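Local coordinates for iron binding protein FbpA (Mannheimia haemolytica, PDB 1Q35) that binds ferric iron in the periplasm and probably passes it on for uptake into the cell, at residues Y13-E16 and P17-K20; I84-Q87 and F88-S91. One frame throughout, in Å; residues are numbered along the deposited sequence.

Interaction 1: residues Y13-E16 and P17-K20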
loop_
_atom_site.group_PDB
_atom_site.type_symbol
_atom_site.label_atom_id
_atom_site.label_comp_id
_atom_site.label_asym_id
_atom_site.label_seq_id
_atom_site.Cartn_x
_atom_site.Cartn_y
_atom_site.Cartn_z
ATOM N N TYR A 13 7.518 7.607 10.464
ATOM C CA TYR A 13 6.916 6.769 11.499
ATOM C C TYR A 13 6.730 5.307 11.069
ATOM O O TYR A 13 6.675 4.423 11.918
ATOM C CB TYR A 13 5.608 7.383 12.037
ATOM C CG TYR A 13 4.355 7.216 11.192
ATOM C CD1 TYR A 13 4.275 7.726 9.899
ATOM C CD2 TYR A 13 3.226 6.591 11.717
ATOM C CE1 TYR A 13 3.111 7.592 9.145
ATOM C CE2 TYR A 13 2.065 6.452 10.977
ATOM C CZ TYR A 13 2.009 6.946 9.692
ATOM O OH TYR A 13 0.850 6.810 8.958
ATOM N N LEU A 14 6.662 5.058 9.758
ATOM C CA LEU A 14 6.489 3.703 9.225
ATOM C C LEU A 14 7.753 3.065 8.621
ATOM O O LEU A 14 7.685 1.966 8.075
ATOM C CB LEU A 14 5.352 3.697 8.191
ATOM C CG LEU A 14 3.954 3.898 8.787
ATOM C CD1 LEU A 14 2.936 4.195 7.695
ATOM C CD2 LEU A 14 3.529 2.684 9.580
ATOM N N ILE A 15 8.904 3.727 8.725
ATOM C CA ILE A 15 10.147 3.161 8.175
ATOM C C ILE A 15 11.412 3.455 8.993
ATOM O O ILE A 15 12.350 2.659 8.975
ATOM C CB ILE A 15 10.319 3.590 6.689
ATOM C CG1 ILE A 15 11.341 2.706 5.958
ATOM C CG2 ILE A 15 10.698 5.056 6.579
ATOM C CD1 ILE A 15 10.993 1.244 5.905
ATOM N N GLU A 16 11.434 4.571 9.716
ATOM C CA GLU A 16 12.593 4.942 10.527
ATOM C C GLU A 16 13.047 3.850 11.500
ATOM O O GLU A 16 14.247 3.630 11.616
ATOM C CB GLU A 16 12.340 6.259 11.272
ATOM C CG GLU A 16 13.566 6.878 11.926
ATOM C CD GLU A 16 13.241 8.196 12.596
ATOM O OE1 GLU A 16 13.228 8.237 13.845
ATOM O OE2 GLU A 16 12.991 9.186 11.873
ATOM N N PRO A 17 12.144 3.167 12.210
ATOM C CA PRO A 17 12.586 2.098 13.121
ATOM C C PRO A 17 13.415 1.015 12.426
ATOM O O PRO A 17 14.428 0.567 12.965
ATOM C CB PRO A 17 11.269 1.527 13.659
ATOM C CG PRO A 17 10.307 2.650 13.547
ATOM C CD PRO A 17 10.679 3.357 12.269
ATOM N N MET A 18 12.994 0.617 11.230
ATOM C CA MET A 18 13.712 -0.404 10.474
ATOM C C MET A 18 15.084 0.093 10.031
ATOM O O MET A 18 16.067 -0.647 10.107
ATOM C CB MET A 18 12.913 -0.847 9.246
ATOM C CG MET A 18 11.567 -1.482 9.570
ATOM S SD MET A 18 10.255 -0.260 9.662
ATOM C CE MET A 18 9.007 -1.163 10.528
ATOM N N LEU A 19 15.144 1.338 9.572
ATOM C CA LEU A 19 16.393 1.910 9.070
ATOM C C LEU A 19 17.388 2.182 10.194
ATOM O O LEU A 19 18.587 1.996 10.012
ATOM C CB LEU A 19 16.124 3.187 8.277
ATOM C CG LEU A 19 15.246 2.986 7.036
ATOM C CD1 LEU A 19 14.945 4.316 6.384
ATOM C CD2 LEU A 19 15.895 2.028 6.038
ATOM N N LYS A 20 16.897 2.605 11.356
ATOM C CA LYS A 20 17.754 2.853 12.516
ATOM C C LYS A 20 18.361 1.551 13.023
ATOM O O LYS A 20 19.529 1.522 13.408
ATOM C CB LYS A 20 16.964 3.525 13.641
ATOM C CG LYS A 20 16.580 4.962 13.349
ATOM C CD LYS A 20 17.705 5.934 13.682
ATOM C CE LYS A 20 17.189 7.343 13.929
ATOM N NZ LYS A 20 17.008 8.100 12.670
HETATM O O HOH W 1 16.005 10.774 11.917
#
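Two bends, at chi2 (-84°) and again at chi4, fold the chain of Lys20 back toward Glu16, whose own CG lies anti to the backbone N (chi1 -169°). The two chains run side by side. NZ of Lys20 passes 3.7 Å from CG of Glu16 and makes a long salt bridge to its OE1, at 4.0 Å; a water accepts a bond from NZ and gives a weak one to OE2. Long charged chains suit this more exposed side of the first turn. Beneath them the backbone turns regularly: Leu19 N bonds to Ile15 O at 3.1 Å and Lys20 N to Glu16 O at 2.9 Å. Pro17 fits here because its missing N-H is not called for in a first turn. On the buried side, CG1 of Ile15 meets CD1 of Leu19 at 4.0 Å, while the bent chain of Met18 brings SD to 4.1 Å from Ile15 CD1; Tyr262 of helix 256-266 packs on both Ile15 and Met18. Tyr13 touches Tyr199, which binds ferric iron in this protein but carries none here. This is the N-terminal turn of an amphipathic helix, with Ile15 at the N-cap, entered from a loop beside the iron site of a periplasmic binding protein.

Interaction 2: residues I84-Q87 and F88-S91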
loop_
_atom_site.group_PDB
_atom_site.type_symbol
_atom_site.label_atom_id
_atom_site.label_comp_id
_atom_site.label_asym_id
_atom_site.label_seq_id
_atom_site.Cartn_x
_atom_site.Cartn_y
_atom_site.Cartn_z
ATOM N N ILE A 84 12.269 -13.944 0.765
ATOM C CA ILE A 84 11.083 -13.429 0.083
ATOM C C ILE A 84 10.504 -14.506 -0.833
ATOM O O ILE A 84 11.174 -14.928 -1.778
ATOM C CB ILE A 84 11.425 -12.163 -0.741
ATOM C CG1 ILE A 84 12.091 -11.104 0.149
ATOM C CG2 ILE A 84 10.158 -11.618 -1.414
ATOM C CD1 ILE A 84 12.566 -9.862 -0.594
ATOM N N PRO A 85 9.283 -14.971 -0.569
ATOM C CA PRO A 85 8.636 -15.930 -1.468
ATOM C C PRO A 85 8.583 -15.393 -2.893
ATOM O O PRO A 85 8.463 -14.182 -3.086
ATOM C CB PRO A 85 7.228 -16.067 -0.881
ATOM C CG PRO A 85 7.380 -15.721 0.545
ATOM C CD PRO A 85 8.433 -14.655 0.594
ATOM N N ALA A 86 8.673 -16.288 -3.873
ATOM C CA ALA A 86 8.763 -15.897 -5.279
ATOM C C ALA A 86 7.604 -15.015 -5.748
ATOM O O ALA A 86 7.787 -14.157 -6.605
ATOM C CB ALA A 86 8.869 -17.141 -6.163
ATOM N N GLN A 87 6.415 -15.222 -5.183
ATOM C CA GLN A 87 5.235 -14.465 -5.591
ATOM C C GLN A 87 5.270 -12.997 -5.163
ATOM O O GLN A 87 4.462 -12.207 -5.634
ATOM C CB GLN A 87 3.957 -15.126 -5.066
ATOM C CG GLN A 87 3.731 -14.998 -3.564
ATOM C CD GLN A 87 2.318 -15.345 -3.151
ATOM O OE1 GLN A 87 2.108 -16.278 -2.377
ATOM N NE2 GLN A 87 1.346 -14.596 -3.659
ATOM N N PHE A 88 6.200 -12.647 -4.276
ATOM C CA PHE A 88 6.329 -11.277 -3.776
ATOM C C PHE A 88 7.597 -10.581 -4.256
ATOM O O PHE A 88 7.989 -9.573 -3.690
ATOM C CB PHE A 88 6.272 -11.273 -2.245
ATOM C CG PHE A 88 4.994 -11.833 -1.692
ATOM C CD1 PHE A 88 3.766 -11.352 -2.131
ATOM C CD2 PHE A 88 5.015 -12.853 -0.758
ATOM C CE1 PHE A 88 2.579 -11.871 -1.634
ATOM C CE2 PHE A 88 3.825 -13.378 -0.254
ATOM C CZ PHE A 88 2.610 -12.882 -0.696
ATOM N N ARG A 89 8.239 -11.108 -5.296
ATOM C CA ARG A 89 9.350 -10.409 -5.938
ATOM C C ARG A 89 9.377 -10.693 -7.435
ATOM O O ARG A 89 8.772 -11.649 -7.916
ATOM C CB ARG A 89 10.690 -10.761 -5.284
ATOM C CG ARG A 89 10.997 -12.245 -5.182
ATOM C CD ARG A 89 12.333 -12.534 -4.517
ATOM N NE ARG A 89 12.438 -13.924 -4.083
ATOM C CZ ARG A 89 12.706 -14.956 -4.880
ATOM N NH1 ARG A 89 12.751 -16.180 -4.365
ATOM N NH2 ARG A 89 12.952 -14.786 -6.176
ATOM N N ASP A 90 10.068 -9.824 -8.156
ATOM C CA ASP A 90 10.184 -9.897 -9.603
ATOM C C ASP A 90 10.841 -11.207 -10.020
ATOM O O ASP A 90 11.887 -11.573 -9.493
ATOM C CB ASP A 90 11.052 -8.731 -10.071
ATOM C CG ASP A 90 11.061 -8.553 -11.572
ATOM O OD1 ASP A 90 11.883 -7.742 -12.052
ATOM O OD2 ASP A 90 10.297 -9.165 -12.344
ATOM N N SER A 91 10.250 -11.905 -10.981
ATOM C CA SER A 91 10.904 -13.095 -11.532
ATOM C C SER A 91 12.221 -12.714 -12.227
ATOM O O SER A 91 13.138 -13.529 -12.327
ATOM C CB SER A 91 9.974 -13.837 -12.493
ATOM O OG SER A 91 9.697 -13.066 -13.641
#
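The Phe88 ring carries the side chain of Gln87 flat over one face: CG of Gln87 stands 3.5 Å from the ring centroid, only 5° off the normal, in a CH-pi contact, and the amide beyond it is stacked with its plane almost parallel to that of the ring. Pro85 CB approaches the ring obliquely, 3.9 Å from CD2 of Phe88. The other flat group, the Arg89 guanidinium, has CA of Ala86 over one face, and Ile84 O at the edge, tilted somewhat out of the plane. NE of Arg89 gives that oxygen a bond of 2.8 Å, with the N-H bent to 147°, and NH1 of Arg89 adds a weak one at 3.3 Å, making a fork on a single carbonyl. With CG of Arg89 set between its backbone N and carbonyl carbon (chi1 53°), the extended chain runs back past CG2 of Ile84, whose branched aliphatic side chain meets the methylenes while its carbonyl takes the charged end.

The backbone closes the same turn. Phe88 N bonds to Pro85 O at 3.0 Å, and Arg89 N reaches Ala86 O in a weak bond of 3.3 Å, the i to i+3 spacing of a short 3-10 turn. Pro85, with no N-H to give and a ring that disfavours helix before it, suits the position after the helix exit at Ile84, and small Ala86 leaves room for the guanidinium above its CA.

The turn follows helix 78-83, to which Arg89 NH1 returns through a weak bond to Glu81 O, and leads on to strand 96-108, where Phe96 packs on Ile84 and Arg89, Thr100 touches Phe88, and the backbones of Phe88 and Gly97 are hydrogen-bonded.

Both contacts are local and lie at similar distances from the centre of the chain, about 16 and 17 Å, with their own centres about 23 Å apart. Interaction 1 starts helix 16-26 and is the more buried of the two: its aliphatic side meets helices 243-254 and 256-266, and its charged pair lies on the more exposed side. Interaction 2, in the loop between helix 78-83 and strand 96-108, is a surface contact: a stack of amide on ring and an arginine gripping a main-chain oxygen fold the turn on itself, while Ile84, Phe88 and Arg89 pack on the strand. Tyr13 and Leu14 lie beside the iron-binding Tyr199 and Tyr198, whereas residues 84-91 lie away from that site.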